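Local coordinates for protein tungsten-containing formylmethanofuran dehydrogenase 2 subunit C (Methanothermobacter wolfeii, PDB 5T5I) that probably forms, as subunit C, a parallel beta-helical part of the tungsten enzyme complex that interconverts carbon dioxide plus methanofuran and formylmethanofuran, at residues V196-G201 / M215-A220; G240-F245 / Y259-C264. All coordinates share one frame; numbering follows the deposited sequence.

Interaction 1: V196-G201 / M215-A220; sequences VVARAG and MQEFLA
V196 faces M215 across a single backbone bridge, with their CA atoms 4.6 Å apart. The carbonyl of V196 accepts the amide of Q216, N to O 2.9 Å, and the N-H points almost straight at it (163°). Beside this bond V196 CB packs on M215 CG. At V197 the carbonyl takes the amide of E217 in a weak, bent bond, N to O 3.2 Å. The V197 and Q216 side chains run side by side in the same direction, and CG2 of V197 touches NE2 of Q216. A198 puts its CB against CB of E217, 4.0 Å away. Both carboxylate oxygens of E217 salt-bridge to a basic side chain of another protein chain.

From R199 on, water replaces direct backbone bonds. One water takes the amide of R199 and donates to F218 O. R199 NE makes a salt bridge to an acidic side chain of another protein chain. L219 CD1 lies 3.9 Å from R199 CA. A second water takes the amide of A200 and donates to E217 O. A200 CB meets M215 SD at 4.0 Å, and A200 O sits at the edge of the F218 ring, 3.4 Å from CE1. The M215 chain bends at chi3 (-57°), which sets CE over one face of that ring, offset toward its rim. This stacking of successive turns in parallel register is typical of a right-handed parallel beta-helix.

Interaction 2: G240-F245 / Y259-C264; sequences GAFYKF and YAAVGC
Strands 241-245 and 259-261 run antiparallel, axes 4.3 Å apart at closest and 147° between directions. Y243 and A260 form the hydrogen-bonded pair: Y243 N to A260 O is 2.8 Å, and A260 N to Y243 O is 3.0 Å. F242 with A261 and K244 with Y259 are the flanking non-hydrogen-bonded pairs. Past the strand end, V262 N donates to A241 O from above the carbonyl plane, nearly straight (171°).

On one face, K244 and Y259 lie side by side, pointing the same way. K244 CG is anti to the backbone N (chi1 -174°), which places it 3.6 Å from Y259 CE1. The Y259 hydroxyl bonds to E228. F242 CB packs on Y259 CD1, and F242 CD2 lies 3.5 Å from A261 N. The Y243 side chain lies on the other face, with A260. V262 crosses it at about a right angle. Its CG1 stands over the ring centre in a CH-pi contact, 3.8 Å from the centroid. V262 CG2 reaches A241 CB at 3.7 Å. A water joins the Y243 hydroxyl to V262 O. This is an antiparallel beta hairpin, flanked by strand 223-229, at the C-terminal end of the beta-helix.

Overall arrangement
The two contacts follow each other along the chain and neither nest nor cross. Interaction 1 comes first. It closes the loop from 201 to 215, which holds strand 208-211, and joins successive turns of the beta-helix. The chain then runs through strand 223-229 to interaction 2, which closes the hairpin between strands 241-247 and 256-261. Strand 256-261 lies beside strand 208-211 and parallel to it, which joins the hairpin to the last parallel strand of the helix. The centres of interactions 1 and 2 are about 13 Å apart. The two touch directly: F218 meets the F245 ring edge-to-face, and M215 CE packs on A260 CB. N265, just after the hairpin, bonds to M215 and A261.

Interaction 1: V196-G201 / M215-A220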
ATOM      1  N   VAL C 196      15.100  20.293  12.701  1.00 25.12           N
ATOM      2  CA  VAL C 196      15.788  20.245  11.401  1.00 23.90           C
ATOM      3  C   VAL C 196      14.832  19.550  10.423  1.00 27.75           C
ATOM      4  O   VAL C 196      14.287  18.500  10.757  1.00 27.98           O
ATOM      5  CB  VAL C 196      17.134  19.468  11.449  1.00 27.22           C
ATOM      6  CG1 VAL C 196      17.820  19.452  10.075  1.00 26.64           C
ATOM      7  CG2 VAL C 196      18.068  20.025  12.517  1.00 27.48           C
ATOM      8  N   VAL C 197      14.680  20.080   9.204  1.00 25.17           N
ATOM      9  CA  VAL C 197      13.827  19.430   8.195  1.00 24.24           C
ATOM     10  C   VAL C 197      14.573  18.210   7.615  1.00 26.84           C
ATOM     11  O   VAL C 197      14.029  17.107   7.617  1.00 26.70           O
ATOM     12  CB  VAL C 197      13.368  20.411   7.086  1.00 27.49           C
ATOM     13  CG1 VAL C 197      12.620  19.687   5.967  1.00 27.68           C
ATOM     14  CG2 VAL C 197      12.516  21.529   7.679  1.00 27.49           C
ATOM     15  N   ALA C 198      15.799  18.402   7.126  1.00 23.22           N
ATOM     16  CA  ALA C 198      16.539  17.298   6.509  1.00 22.56           C
ATOM     17  C   ALA C 198      18.028  17.562   6.329  1.00 24.99           C
ATOM     18  O   ALA C 198      18.490  18.701   6.377  1.00 24.06           O
ATOM     19  CB  ALA C 198      15.940  16.980   5.143  1.00 23.43           C
ATOM     20  N   ARG C 199      18.754  16.470   6.081  1.00 22.35           N
ATOM     21  CA  ARG C 199      20.148  16.428   5.656  1.00 22.05           C
ATOM     22  C   ARG C 199      21.167  17.047   6.609  1.00 24.43           C
ATOM     23  O   ARG C 199      22.156  17.618   6.140  1.00 22.59           O
ATOM     24  CB  ARG C 199      20.258  17.082   4.252  1.00 20.30           C
ATOM     25  CG  ARG C 199      19.357  16.433   3.219  1.00 24.19           C
ATOM     26  CD  ARG C 199      19.197  17.245   1.939  1.00 21.65           C
ATOM     27  NE  ARG C 199      18.176  16.623   1.101  1.00 21.43           N
ATOM     28  CZ  ARG C 199      17.802  17.023  -0.108  1.00 21.53           C
ATOM     29  NH1 ARG C 199      18.397  18.055  -0.688  1.00 19.93           N
ATOM     30  NH2 ARG C 199      16.864  16.360  -0.769  1.00 18.44           N
ATOM     31  N   ALA C 200      20.990  16.881   7.927  1.00 22.38           N
ATOM     32  CA  ALA C 200      21.984  17.400   8.874  1.00 23.31           C
ATOM     33  C   ALA C 200      23.296  16.634   8.681  1.00 24.55           C
ATOM     34  O   ALA C 200      23.284  15.416   8.550  1.00 22.48           O
ATOM     35  CB  ALA C 200      21.499  17.242  10.319  1.00 24.41           C
ATOM     36  N   GLY C 201      24.396  17.365   8.586  1.00 22.00           N
ATOM     37  CA  GLY C 201      25.705  16.757   8.430  1.00 21.97           C
ATOM     38  C   GLY C 201      25.979  16.134   7.072  1.00 23.16           C
ATOM     39  O   GLY C 201      26.917  15.341   6.951  1.00 20.99           O
ATOM     40  N   MET C 215      14.574  15.855  14.004  1.00 26.61           N
ATOM     41  CA  MET C 215      15.099  15.840  12.629  1.00 26.54           C
ATOM     42  C   MET C 215      13.993  15.101  11.852  1.00 30.68           C
ATOM     43  O   MET C 215      13.743  13.931  12.148  1.00 30.55           O
ATOM     44  CB  MET C 215      16.427  15.070  12.497  1.00 28.60           C
ATOM     45  CG  MET C 215      17.571  15.696  13.241  1.00 31.01           C
ATOM     46  SD  MET C 215      19.183  15.087  12.709  1.00 32.76           S
ATOM     47  CE  MET C 215      19.009  13.380  12.975  1.00 30.66           C
ATOM     48  N   GLN C 216      13.277  15.771  10.935  1.00 27.42           N
ATOM     49  CA  GLN C 216      12.198  15.091  10.195  1.00 26.98           C
ATOM     50  C   GLN C 216      12.735  13.924   9.343  1.00 28.35           C
ATOM     51  O   GLN C 216      12.093  12.875   9.275  1.00 28.31           O
ATOM     52  CB  GLN C 216      11.412  16.059   9.291  1.00 27.93           C
ATOM     53  CG  GLN C 216      10.611  17.134  10.021  1.00 44.09           C
ATOM     54  CD  GLN C 216       9.829  18.008   9.054  1.00 66.29           C
ATOM     55  OE1 GLN C 216       9.327  17.550   8.022  1.00 63.14           O
ATOM     56  NE2 GLN C 216       9.668  19.283   9.371  1.00 59.85           N
ATOM     57  N   GLU C 217      13.906  14.130   8.701  1.00 23.41           N
ATOM     58  CA  GLU C 217      14.583  13.157   7.840  1.00 23.37           C
ATOM     59  C   GLU C 217      16.080  13.190   8.104  1.00 26.03           C
ATOM     60  O   GLU C 217      16.607  14.228   8.482  1.00 26.47           O
ATOM     61  CB  GLU C 217      14.373  13.512   6.370  1.00 24.26           C
ATOM     62  CG  GLU C 217      12.924  13.531   5.915  1.00 30.00           C
ATOM     63  CD  GLU C 217      12.785  14.148   4.538  1.00 49.83           C
ATOM     64  OE1 GLU C 217      13.338  13.574   3.573  1.00 37.07           O
ATOM     65  OE2 GLU C 217      12.236  15.268   4.438  1.00 42.15           O
ATOM     66  N   PHE C 218      16.757  12.060   7.898  1.00 21.78           N
ATOM     67  CA  PHE C 218      18.202  11.963   8.086  1.00 21.11           C
ATOM     68  C   PHE C 218      18.836  11.253   6.866  1.00 25.55           C
ATOM     69  O   PHE C 218      18.214  11.242   5.803  1.00 27.11           O
ATOM     70  CB  PHE C 218      18.531  11.349   9.459  1.00 21.74           C
ATOM     71  CG  PHE C 218      19.960  11.466   9.963  1.00 22.18           C
ATOM     72  CD1 PHE C 218      20.681  12.648   9.813  1.00 22.83           C
ATOM     73  CD2 PHE C 218      20.600  10.376  10.538  1.00 24.70           C
ATOM     74  CE1 PHE C 218      22.002  12.738  10.248  1.00 24.00           C
ATOM     75  CE2 PHE C 218      21.922  10.472  10.973  1.00 25.72           C
ATOM     76  CZ  PHE C 218      22.606  11.658  10.848  1.00 24.44           C
ATOM     77  N   LEU C 219      20.068  10.719   6.984  1.00 22.08           N
ATOM     78  CA  LEU C 219      20.851  10.219   5.874  1.00 21.26           C
ATOM     79  C   LEU C 219      21.399   8.806   6.103  1.00 26.42           C
ATOM     80  O   LEU C 219      21.937   8.499   7.177  1.00 23.27           O
ATOM     81  CB  LEU C 219      21.987  11.222   5.713  1.00 20.75           C
ATOM     82  CG  LEU C 219      21.614  12.627   5.176  1.00 23.98           C
ATOM     83  CD1 LEU C 219      22.780  13.590   5.371  1.00 23.30           C
ATOM     84  CD2 LEU C 219      21.255  12.584   3.696  1.00 27.69           C
ATOM     85  N   ALA C 220      21.294   7.958   5.062  1.00 24.65           N
ATOM     86  CA  ALA C 220      21.708   6.563   5.117  1.00 24.80           C
ATOM     87  C   ALA C 220      23.223   6.327   5.141  1.00 27.05           C
ATOM     88  O   ALA C 220      23.642   5.208   5.422  1.00 26.16           O
ATOM     89  CB  ALA C 220      21.068   5.785   3.984  1.00 26.56           C
TER
HETATM   90  O   HOH W   1      17.715  13.878   4.882  1.00 22.66           O
HETATM   91  O   HOH W   2      18.721  15.737   9.388  1.00 25.84           O

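Interaction 2: G240-F245 / Y259-C264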
ATOM      1  N   GLY C 240      20.624  14.880  29.282  1.00 33.25           N
ATOM      2  CA  GLY C 240      19.684  13.998  28.608  1.00 32.70           C
ATOM      3  C   GLY C 240      20.338  12.977  27.708  1.00 34.28           C
ATOM      4  O   GLY C 240      21.557  12.962  27.555  1.00 34.57           O
ATOM      5  N   ALA C 241      19.507  12.136  27.089  1.00 29.37           N
ATOM      6  CA  ALA C 241      19.958  11.071  26.205  1.00 28.05           C
ATOM      7  C   ALA C 241      19.925  11.499  24.742  1.00 29.29           C
ATOM      8  O   ALA C 241      18.978  12.158  24.299  1.00 27.97           O
ATOM      9  CB  ALA C 241      19.113   9.812  26.419  1.00 29.35           C
ATOM     10  N   PHE C 242      20.956  11.086  23.986  1.00 23.92           N
ATOM     11  CA  PHE C 242      21.089  11.373  22.554  1.00 23.39           C
ATOM     12  C   PHE C 242      21.473  10.129  21.760  1.00 26.57           C
ATOM     13  O   PHE C 242      22.392   9.411  22.166  1.00 25.62           O
ATOM     14  CB  PHE C 242      22.185  12.428  22.326  1.00 24.97           C
ATOM     15  CG  PHE C 242      21.883  13.789  22.905  1.00 26.53           C
ATOM     16  CD1 PHE C 242      22.159  14.072  24.237  1.00 30.35           C
ATOM     17  CD2 PHE C 242      21.286  14.777  22.130  1.00 26.93           C
ATOM     18  CE1 PHE C 242      21.858  15.327  24.780  1.00 31.57           C
ATOM     19  CE2 PHE C 242      20.980  16.025  22.674  1.00 29.33           C
ATOM     20  CZ  PHE C 242      21.273  16.294  23.992  1.00 29.36           C
ATOM     21  N   TYR C 243      20.815   9.909  20.600  1.00 24.11           N
ATOM     22  CA  TYR C 243      21.221   8.885  19.632  1.00 23.98           C
ATOM     23  C   TYR C 243      22.490   9.451  18.998  1.00 26.75           C
ATOM     24  O   TYR C 243      22.516  10.641  18.677  1.00 25.69           O
ATOM     25  CB  TYR C 243      20.178   8.686  18.529  1.00 24.66           C
ATOM     26  CG  TYR C 243      18.903   8.034  18.998  1.00 25.28           C
ATOM     27  CD1 TYR C 243      18.912   6.752  19.541  1.00 26.85           C
ATOM     28  CD2 TYR C 243      17.674   8.658  18.820  1.00 26.48           C
ATOM     29  CE1 TYR C 243      17.735   6.135  19.957  1.00 29.74           C
ATOM     30  CE2 TYR C 243      16.489   8.048  19.227  1.00 28.69           C
ATOM     31  CZ  TYR C 243      16.523   6.788  19.799  1.00 35.57           C
ATOM     32  OH  TYR C 243      15.364   6.167  20.186  1.00 37.58           O
ATOM     33  N   LYS C 244      23.548   8.635  18.886  1.00 21.32           N
ATOM     34  CA  LYS C 244      24.848   9.045  18.355  1.00 20.51           C
ATOM     35  C   LYS C 244      25.080   8.371  17.002  1.00 24.57           C
ATOM     36  O   LYS C 244      24.902   7.157  16.866  1.00 23.93           O
ATOM     37  CB  LYS C 244      25.965   8.661  19.345  1.00 23.10           C
ATOM     38  CG  LYS C 244      27.342   9.166  18.956  1.00 27.10           C
ATOM     39  CD  LYS C 244      28.388   8.706  19.964  1.00 28.86           C
ATOM     40  CE  LYS C 244      29.757   9.267  19.689  1.00 32.30           C
ATOM     41  NZ  LYS C 244      30.736   8.856  20.734  1.00 42.96           N
ATOM     42  N   PHE C 245      25.491   9.164  16.019  1.00 22.85           N
ATOM     43  CA  PHE C 245      25.766   8.702  14.652  1.00 22.18           C
ATOM     44  C   PHE C 245      27.116   9.205  14.183  1.00 24.78           C
ATOM     45  O   PHE C 245      27.475  10.340  14.499  1.00 24.16           O
ATOM     46  CB  PHE C 245      24.698   9.249  13.690  1.00 23.74           C
ATOM     47  CG  PHE C 245      23.292   8.792  13.972  1.00 25.19           C
ATOM     48  CD1 PHE C 245      22.784   7.643  13.379  1.00 28.51           C
ATOM     49  CD2 PHE C 245      22.446   9.551  14.773  1.00 27.82           C
ATOM     50  CE1 PHE C 245      21.462   7.249  13.598  1.00 28.97           C
ATOM     51  CE2 PHE C 245      21.136   9.146  15.016  1.00 30.30           C
ATOM     52  CZ  PHE C 245      20.652   7.995  14.429  1.00 28.64           C
ATOM     53  N   TYR C 259      24.555  14.112  17.055  1.00 22.82           N
ATOM     54  CA  TYR C 259      23.801  13.734  18.263  1.00 22.77           C
ATOM     55  C   TYR C 259      22.352  14.214  18.054  1.00 26.70           C
ATOM     56  O   TYR C 259      22.144  15.359  17.658  1.00 25.74           O
ATOM     57  CB  TYR C 259      24.370  14.386  19.538  1.00 22.39           C
ATOM     58  CG  TYR C 259      25.669  13.785  20.022  1.00 23.00           C
ATOM     59  CD1 TYR C 259      25.692  12.552  20.661  1.00 24.56           C
ATOM     60  CD2 TYR C 259      26.862  14.494  19.938  1.00 23.76           C
ATOM     61  CE1 TYR C 259      26.879  12.015  21.160  1.00 24.42           C
ATOM     62  CE2 TYR C 259      28.045  13.991  20.482  1.00 25.26           C
ATOM     63  CZ  TYR C 259      28.055  12.740  21.072  1.00 29.03           C
ATOM     64  OH  TYR C 259      29.230  12.249  21.594  1.00 29.80           O
ATOM     65  N   ALA C 260      21.368  13.347  18.281  1.00 23.61           N
ATOM     66  CA  ALA C 260      19.959  13.711  18.127  1.00 23.15           C
ATOM     67  C   ALA C 260      19.184  13.238  19.371  1.00 27.33           C
ATOM     68  O   ALA C 260      19.246  12.049  19.716  1.00 26.30           O
ATOM     69  CB  ALA C 260      19.384  13.084  16.863  1.00 23.31           C
ATOM     70  N   ALA C 261      18.480  14.168  20.052  1.00 25.63           N
ATOM     71  CA  ALA C 261      17.703  13.893  21.287  1.00 26.73           C
ATOM     72  C   ALA C 261      16.768  12.691  21.125  1.00 30.47           C
ATOM     73  O   ALA C 261      15.996  12.634  20.155  1.00 27.94           O
ATOM     74  CB  ALA C 261      16.898  15.114  21.691  1.00 27.66           C
ATOM     75  N   VAL C 262      16.860  11.720  22.055  1.00 28.82           N
ATOM     76  CA  VAL C 262      16.097  10.471  21.927  1.00 30.32           C
ATOM     77  C   VAL C 262      14.565  10.666  21.895  1.00 36.20           C
ATOM     78  O   VAL C 262      13.889   9.948  21.156  1.00 35.67           O
ATOM     79  CB  VAL C 262      16.470   9.373  22.968  1.00 35.28           C
ATOM     80  CG1 VAL C 262      17.952   8.985  22.883  1.00 34.74           C
ATOM     81  CG2 VAL C 262      16.051   9.747  24.387  1.00 36.26           C
ATOM     82  N   GLY C 263      14.055  11.578  22.719  1.00 34.87           N
ATOM     83  CA  GLY C 263      12.629  11.849  22.864  1.00 37.24           C
ATOM     84  C   GLY C 263      11.842  12.103  21.592  1.00 44.60           C
ATOM     85  O   GLY C 263      10.691  11.667  21.493  1.00 44.59           O
ATOM     86  N   CYS C 264      12.442  12.782  20.607  1.00 42.51           N
ATOM     87  CA  CYS C 264      11.718  13.109  19.369  1.00 44.46           C
ATOM     88  C   CYS C 264      12.388  12.587  18.091  1.00 43.44           C
ATOM     89  O   CYS C 264      11.983  13.004  17.008  1.00 43.20           O
ATOM     90  CB  CYS C 264      11.467  14.614  19.300  1.00 46.87           C
ATOM     91  SG  CYS C 264      12.823  15.620  19.952  1.00 51.76           S
TER
HETATM   92  O   HOH W   3      13.159   7.351  21.300  1.00 43.30           O